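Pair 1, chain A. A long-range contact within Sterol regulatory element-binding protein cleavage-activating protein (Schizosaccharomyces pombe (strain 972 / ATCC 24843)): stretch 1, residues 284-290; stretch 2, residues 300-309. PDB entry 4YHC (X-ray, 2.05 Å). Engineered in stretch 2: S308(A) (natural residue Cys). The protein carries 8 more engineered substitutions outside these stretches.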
# COMPACT_ATOMS: atom_id res chain seq x y z
N VAL A 284 18.66 -2.48 3.02
CA VAL A 284 18.04 -1.53 2.10
C VAL A 284 18.96 -0.40 1.78
O VAL A 284 19.86 -0.08 2.57
CB VAL A 284 16.69 -0.96 2.68
CG1 VAL A 284 15.78 -2.11 3.03
CG2 VAL A 284 16.94 -0.05 3.90
N SER A 285 18.77 0.22 0.63
CA SER A 285 19.60 1.34 0.27
C SER A 285 19.05 2.66 0.86
O SER A 285 19.81 3.63 0.95
CB SER A 285 19.67 1.54 -1.25
OG SER A 285 20.27 0.44 -1.89
N SER A 286 17.77 2.69 1.22
CA SER A 286 17.07 3.95 1.69
C SER A 286 15.75 3.65 2.33
O SER A 286 15.22 2.54 2.12
CB SER A 286 16.85 4.99 0.61
OG SER A 286 15.95 4.59 -0.42
N ILE A 287 15.27 4.58 3.16
CA ILE A 287 13.95 4.44 3.78
C ILE A 287 13.25 5.75 3.53
O ILE A 287 13.86 6.83 3.72
CB ILE A 287 14.07 4.25 5.29
CG1 ILE A 287 15.08 3.18 5.63
CG2 ILE A 287 12.70 3.94 5.92
CD1 ILE A 287 15.33 3.03 7.13
N SER A 288 11.96 5.69 3.22
CA SER A 288 11.13 6.90 2.97
C SER A 288 9.87 6.76 3.75
O SER A 288 9.23 5.65 3.78
CB SER A 288 10.72 7.02 1.53
OG SER A 288 11.79 7.16 0.64
N PHE A 289 9.48 7.88 4.38
CA PHE A 289 8.21 7.98 5.13
C PHE A 289 7.35 9.00 4.41
O PHE A 289 7.88 10.01 3.92
CB PHE A 289 8.36 8.49 6.57
CG PHE A 289 9.22 7.68 7.45
CD1 PHE A 289 9.22 6.28 7.38
CD2 PHE A 289 9.99 8.27 8.40
CE1 PHE A 289 10.01 5.51 8.22
CE2 PHE A 289 10.77 7.49 9.25
CZ PHE A 289 10.82 6.10 9.12
N CYS A 290 6.04 8.77 4.42
CA CYS A 290 5.05 9.70 3.95
C CYS A 290 4.04 9.85 5.05
O CYS A 290 3.59 8.89 5.62
CB CYS A 290 4.31 9.17 2.70
SG CYS A 290 3.03 10.29 2.08
N LEU A 300 4.01 15.45 3.79
CA LEU A 300 5.44 15.44 3.84
C LEU A 300 6.08 14.06 3.50
O LEU A 300 5.55 13.04 3.81
CB LEU A 300 5.93 15.89 5.21
CG LEU A 300 5.99 17.32 5.74
CD1 LEU A 300 7.14 18.05 5.14
CD2 LEU A 300 4.73 18.07 5.48
N TYR A 301 7.25 14.13 2.89
CA TYR A 301 8.07 12.95 2.53
C TYR A 301 9.44 13.11 3.12
O TYR A 301 10.11 14.12 2.89
CB TYR A 301 8.15 12.79 1.02
CG TYR A 301 6.81 12.53 0.40
CD1 TYR A 301 5.96 13.58 0.06
CD2 TYR A 301 6.41 11.21 0.11
CE1 TYR A 301 4.73 13.35 -0.52
CE2 TYR A 301 5.19 10.96 -0.45
CZ TYR A 301 4.35 12.03 -0.80
OH TYR A 301 3.14 11.74 -1.29
N TYR A 302 9.80 12.20 4.03
CA TYR A 302 11.11 12.16 4.59
C TYR A 302 11.84 10.98 3.96
O TYR A 302 11.28 9.83 3.95
CB TYR A 302 11.03 11.95 6.09
CG TYR A 302 10.75 13.17 6.92
CD1 TYR A 302 9.68 13.99 6.65
CD2 TYR A 302 11.55 13.46 8.02
CE1 TYR A 302 9.40 15.09 7.44
CE2 TYR A 302 11.29 14.58 8.82
CZ TYR A 302 10.21 15.38 8.52
OH TYR A 302 9.94 16.39 9.33
N TYR A 303 12.98 11.27 3.40
CA TYR A 303 13.85 10.30 2.74
C TYR A 303 15.18 10.22 3.49
O TYR A 303 15.88 11.27 3.73
CB TYR A 303 14.09 10.75 1.30
CG TYR A 303 15.11 9.91 0.56
CD1 TYR A 303 14.75 8.67 -0.03
CD2 TYR A 303 16.43 10.34 0.44
CE1 TYR A 303 15.70 7.90 -0.71
CE2 TYR A 303 17.37 9.60 -0.25
CZ TYR A 303 16.98 8.38 -0.84
OH TYR A 303 17.93 7.64 -1.48
N TYR A 304 15.55 9.00 3.87
CA TYR A 304 16.80 8.74 4.57
C TYR A 304 17.72 7.86 3.73
O TYR A 304 17.32 6.80 3.27
CB TYR A 304 16.55 8.04 5.90
CG TYR A 304 15.55 8.71 6.81
CD1 TYR A 304 14.20 8.43 6.73
CD2 TYR A 304 15.97 9.63 7.77
CE1 TYR A 304 13.29 9.04 7.57
CE2 TYR A 304 15.06 10.25 8.61
CZ TYR A 304 13.72 9.95 8.50
OH TYR A 304 12.82 10.55 9.33
N GLY A 305 18.96 8.30 3.54
CA GLY A 305 19.95 7.48 2.87
C GLY A 305 20.85 8.20 1.89
O GLY A 305 20.51 9.26 1.36
N ASN A 306 22.02 7.60 1.65
CA ASN A 306 22.95 8.10 0.65
C ASN A 306 22.66 7.44 -0.70
O ASN A 306 23.27 7.78 -1.71
CB ASN A 306 24.39 7.82 1.07
CG ASN A 306 24.67 8.24 2.50
OD1 ASN A 306 23.75 8.51 3.27
ND2 ASN A 306 25.94 8.31 2.86
N GLU A 307 21.72 6.49 -0.69
CA GLU A 307 21.26 5.81 -1.90
C GLU A 307 22.11 4.60 -2.29
O GLU A 307 23.18 4.37 -1.72
CB GLU A 307 21.16 6.79 -3.07
CG GLU A 307 20.72 6.16 -4.38
CD GLU A 307 19.46 5.32 -4.24
OE1 GLU A 307 19.01 4.75 -5.26
OE2 GLU A 307 18.93 5.22 -3.12
N SER A 308 21.61 3.84 -3.26
CA SER A 308 22.23 2.61 -3.73
C SER A 308 23.75 2.70 -3.88
O SER A 308 24.49 2.53 -2.92
CB SER A 308 21.59 2.17 -5.05
OG SER A 308 22.44 1.31 -5.79
N ASN A 309 24.20 2.95 -5.10
CA ASN A 309 25.63 3.08 -5.36
C ASN A 309 26.27 4.00 -4.33
O ASN A 309 26.41 5.20 -4.56
CB ASN A 309 25.88 3.60 -6.77
CG ASN A 309 27.35 3.82 -7.05
OD1 ASN A 309 28.21 3.50 -6.23
ND2 ASN A 309 27.66 4.36 -8.23
O HOH W 1 22.89 0.32 -1.62
O HOH W 2 22.19 4.32 2.26

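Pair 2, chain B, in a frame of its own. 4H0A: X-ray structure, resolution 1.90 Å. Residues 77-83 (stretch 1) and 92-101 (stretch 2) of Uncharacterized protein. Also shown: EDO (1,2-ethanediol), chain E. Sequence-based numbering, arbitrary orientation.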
# COMPACT_ATOMS: atom_id res chain seq x y z
N LYS B 77 6.61 -10.47 14.33
CA LYS B 77 7.82 -9.65 14.34
C LYS B 77 8.58 -9.64 13.00
O LYS B 77 9.10 -8.58 12.66
CB LYS B 77 8.79 -10.12 15.45
CG LYS B 77 9.96 -9.16 15.69
CD LYS B 77 10.66 -9.40 17.03
CE LYS B 77 10.00 -8.67 18.17
NZ LYS B 77 10.76 -8.83 19.44
N ASN B 78 8.63 -10.77 12.27
CA ASN B 78 9.42 -10.87 11.04
C ASN B 78 8.61 -10.88 9.74
O ASN B 78 9.22 -10.98 8.67
CB ASN B 78 10.28 -12.13 11.08
CG ASN B 78 11.12 -12.22 12.33
OD1 ASN B 78 11.81 -11.26 12.71
ND2 ASN B 78 11.07 -13.36 13.02
N SER B 79 7.29 -10.74 9.80
CA SER B 79 6.51 -10.78 8.56
C SER B 79 5.24 -9.98 8.68
O SER B 79 4.72 -9.76 9.77
CB SER B 79 6.17 -12.22 8.21
OG SER B 79 5.41 -12.83 9.23
N TYR B 80 4.73 -9.53 7.52
CA TYR B 80 3.50 -8.77 7.43
C TYR B 80 2.81 -9.10 6.13
O TYR B 80 3.42 -8.92 5.07
CB TYR B 80 3.82 -7.27 7.54
CG TYR B 80 2.57 -6.42 7.53
CD1 TYR B 80 1.82 -6.22 8.69
CD2 TYR B 80 2.07 -5.89 6.34
CE1 TYR B 80 0.63 -5.50 8.67
CE2 TYR B 80 0.89 -5.15 6.31
CZ TYR B 80 0.17 -4.96 7.48
OH TYR B 80 -0.98 -4.21 7.45
N TYR B 81 1.57 -9.60 6.19
CA TYR B 81 0.80 -9.95 5.00
C TYR B 81 -0.59 -9.35 5.01
O TYR B 81 -1.29 -9.47 6.02
CB TYR B 81 0.63 -11.48 4.92
CG TYR B 81 1.90 -12.28 5.07
CD1 TYR B 81 2.77 -12.46 4.00
CD2 TYR B 81 2.20 -12.93 6.26
CE1 TYR B 81 3.91 -13.25 4.12
CE2 TYR B 81 3.33 -13.73 6.39
CZ TYR B 81 4.19 -13.89 5.31
OH TYR B 81 5.30 -14.69 5.40
N ILE B 82 -1.01 -8.74 3.89
CA ILE B 82 -2.39 -8.32 3.66
C ILE B 82 -2.86 -9.24 2.56
O ILE B 82 -2.39 -9.12 1.42
CB ILE B 82 -2.64 -6.83 3.32
CG1 ILE B 82 -2.07 -5.90 4.42
CG2 ILE B 82 -4.17 -6.59 3.12
CD1 ILE B 82 -2.00 -4.41 4.00
N VAL B 83 -3.74 -10.19 2.90
CA VAL B 83 -4.24 -11.20 1.97
C VAL B 83 -5.67 -10.86 1.57
O VAL B 83 -6.52 -10.84 2.45
CB VAL B 83 -4.15 -12.60 2.64
CG1 VAL B 83 -4.66 -13.69 1.70
CG2 VAL B 83 -2.72 -12.89 3.12
N SER B 92 -4.93 -11.88 -3.89
CA SER B 92 -3.83 -10.95 -3.74
C SER B 92 -3.14 -11.14 -2.41
O SER B 92 -3.81 -11.46 -1.42
CB SER B 92 -4.35 -9.52 -3.82
OG SER B 92 -3.31 -8.58 -3.64
N VAL B 93 -1.81 -10.92 -2.39
CA VAL B 93 -1.03 -10.97 -1.16
C VAL B 93 -0.00 -9.86 -1.19
O VAL B 93 0.91 -9.92 -2.01
CB VAL B 93 -0.33 -12.33 -0.89
CG1 VAL B 93 0.43 -12.29 0.45
CG2 VAL B 93 -1.34 -13.48 -0.88
N TYR B 94 -0.14 -8.87 -0.31
CA TYR B 94 0.88 -7.84 -0.12
C TYR B 94 1.81 -8.40 0.96
O TYR B 94 1.30 -8.82 2.00
CB TYR B 94 0.24 -6.50 0.30
CG TYR B 94 1.26 -5.50 0.79
CD1 TYR B 94 2.01 -4.75 -0.11
CD2 TYR B 94 1.56 -5.37 2.14
CE1 TYR B 94 2.98 -3.85 0.33
CE2 TYR B 94 2.54 -4.50 2.59
CZ TYR B 94 3.26 -3.75 1.68
OH TYR B 94 4.23 -2.89 2.14
N ALA B 95 3.13 -8.47 0.73
CA ALA B 95 4.03 -9.05 1.73
C ALA B 95 5.24 -8.19 1.96
O ALA B 95 5.82 -7.69 1.00
CB ALA B 95 4.48 -10.43 1.29
N THR B 96 5.67 -8.06 3.22
CA THR B 96 6.91 -7.36 3.54
C THR B 96 7.44 -7.87 4.87
O THR B 96 6.74 -8.61 5.56
CB THR B 96 6.72 -5.83 3.52
OG1 THR B 96 8.00 -5.20 3.57
CG2 THR B 96 5.82 -5.32 4.65
N GLY B 97 8.66 -7.50 5.21
CA GLY B 97 9.27 -7.87 6.48
C GLY B 97 10.63 -8.52 6.33
O GLY B 97 11.10 -8.77 5.22
N GLU B 98 11.24 -8.83 7.48
CA GLU B 98 12.57 -9.44 7.53
C GLU B 98 12.59 -10.89 7.05
O GLU B 98 13.64 -11.34 6.59
CB GLU B 98 13.13 -9.39 8.98
N LYS B 99 11.49 -11.65 7.22
CA LYS B 99 11.46 -13.07 6.85
C LYS B 99 10.16 -13.43 6.13
O LYS B 99 9.26 -14.03 6.71
CB LYS B 99 11.64 -13.94 8.13
CG LYS B 99 11.82 -15.45 7.90
CD LYS B 99 13.15 -15.81 7.29
CE LYS B 99 13.35 -17.31 7.20
NZ LYS B 99 14.57 -17.66 6.42
N VAL B 100 10.05 -13.01 4.86
CA VAL B 100 8.94 -13.37 3.99
C VAL B 100 9.55 -13.97 2.74
O VAL B 100 10.63 -13.56 2.32
CB VAL B 100 7.93 -12.23 3.66
CG1 VAL B 100 7.22 -11.74 4.92
CG2 VAL B 100 8.59 -11.07 2.91
N ASN B 101 8.86 -14.94 2.15
CA ASN B 101 9.30 -15.59 0.94
C ASN B 101 8.48 -15.01 -0.22
O ASN B 101 7.31 -15.37 -0.40
CB ASN B 101 9.14 -17.09 1.09
CG ASN B 101 9.72 -17.88 -0.05
OD1 ASN B 101 9.86 -17.39 -1.18
ND2 ASN B 101 10.03 -19.14 0.19
C1 EDO E . 2.07 -15.39 11.42
O1 EDO E . 1.00 -14.60 11.89
C2 EDO E . 2.47 -14.90 10.02
O2 EDO E . 3.64 -15.60 9.63
O HOH W 3 9.88 -7.85 9.80
O HOH W 4 6.67 -16.24 3.48
O HOH W 5 -3.77 -7.97 -0.87

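Where do the two contacts differ most sharply? On the face that carries S288(A) and Y303(A) in pair 1 and Y81(B) and A95(B) in pair 2, the large and small residues have changed strands. In pair 1 the ring belongs to Y303(A), and the small partner across from it is S288(A), whose OG lies 3.4 Å from Y303(A) CD1, at the ring edge. In pair 2 the matching positions hold Y81(B) and A95(B): now the first strand supplies the ring, and Y81(B) CD1 sits 3.8 Å from A95(B) CB. Each solution sets one bulky aromatic against one short side chain. The CA-CA distances are 4.4 Å for S288(A)-Y303(A) and 4.7 Å for Y81(B)-A95(B), the narrow spacing of non-hydrogen-bonded antiparallel pairs.

What backbone do they share? Both are antiparallel strand pairs whose axes approach to 4.6 Å, at 167° in pair 1 and 165° in pair 2, and they superpose with an RMSD of 1.0 Å. Four strand hydrogen bonds recur. Around I287(A) and Y304(A), I287(A) N donates to Y304(A) O at 3.0 Å and Y304(A) N to I287(A) O at 2.8 Å; the matching Y80(B) and T96(B) form the same ring, with Y80(B) N to T96(B) O and T96(B) N to Y80(B) O both 3.0 Å. F289(A) with Y302(A) and I82(B) with Y94(B) make the second such ring.

How is the other face filled? In pair 1, I287(A), F289(A), Y302(A) and Y304(A) line it, and the diagonal from F289(A) to Y304(A) is aromatic: the edge of Y304(A) is directed toward the face of F289(A), the centroids 5.3 Å apart and the planes at 67°. Pair 2 places T96(B) at the Y304(A) position and I82(B) at the F289(A) position, so that diagonal has no rings. Its aromatic contact runs along the other diagonal, where Y80(B) CD2 lies 4.0 Å from Y94(B) CE2, while I82(B) CD1 packs 4.1 Å from Y94(B) CD2.

Why does a glycine follow the second strand in both? G305(A) and G97(B) match, and both adopt backbone angles at which a CB would be jammed against the preceding carbonyl oxygen. A CB would also crowd the first stretch: on G305(A) it would lie tightly against S285(A) O and S286(A) CB, and on G97(B) it would clash with N78(B) O and S79(B) CA.

How is the turn beyond the glycine tied to the first stretch? Pair 2 does it directly, K99(B) N donating to N78(B) O at 2.8 Å, and V100(B) CG1 reaches 3.5 Å from S79(B) CB. In pair 1 the equivalent E307(A) N stays 3.8 Å from S285(A) O, and a water bridges S285(A) OG, at 2.6 Å, to the O of the engineered S308(A), at 3.0 Å.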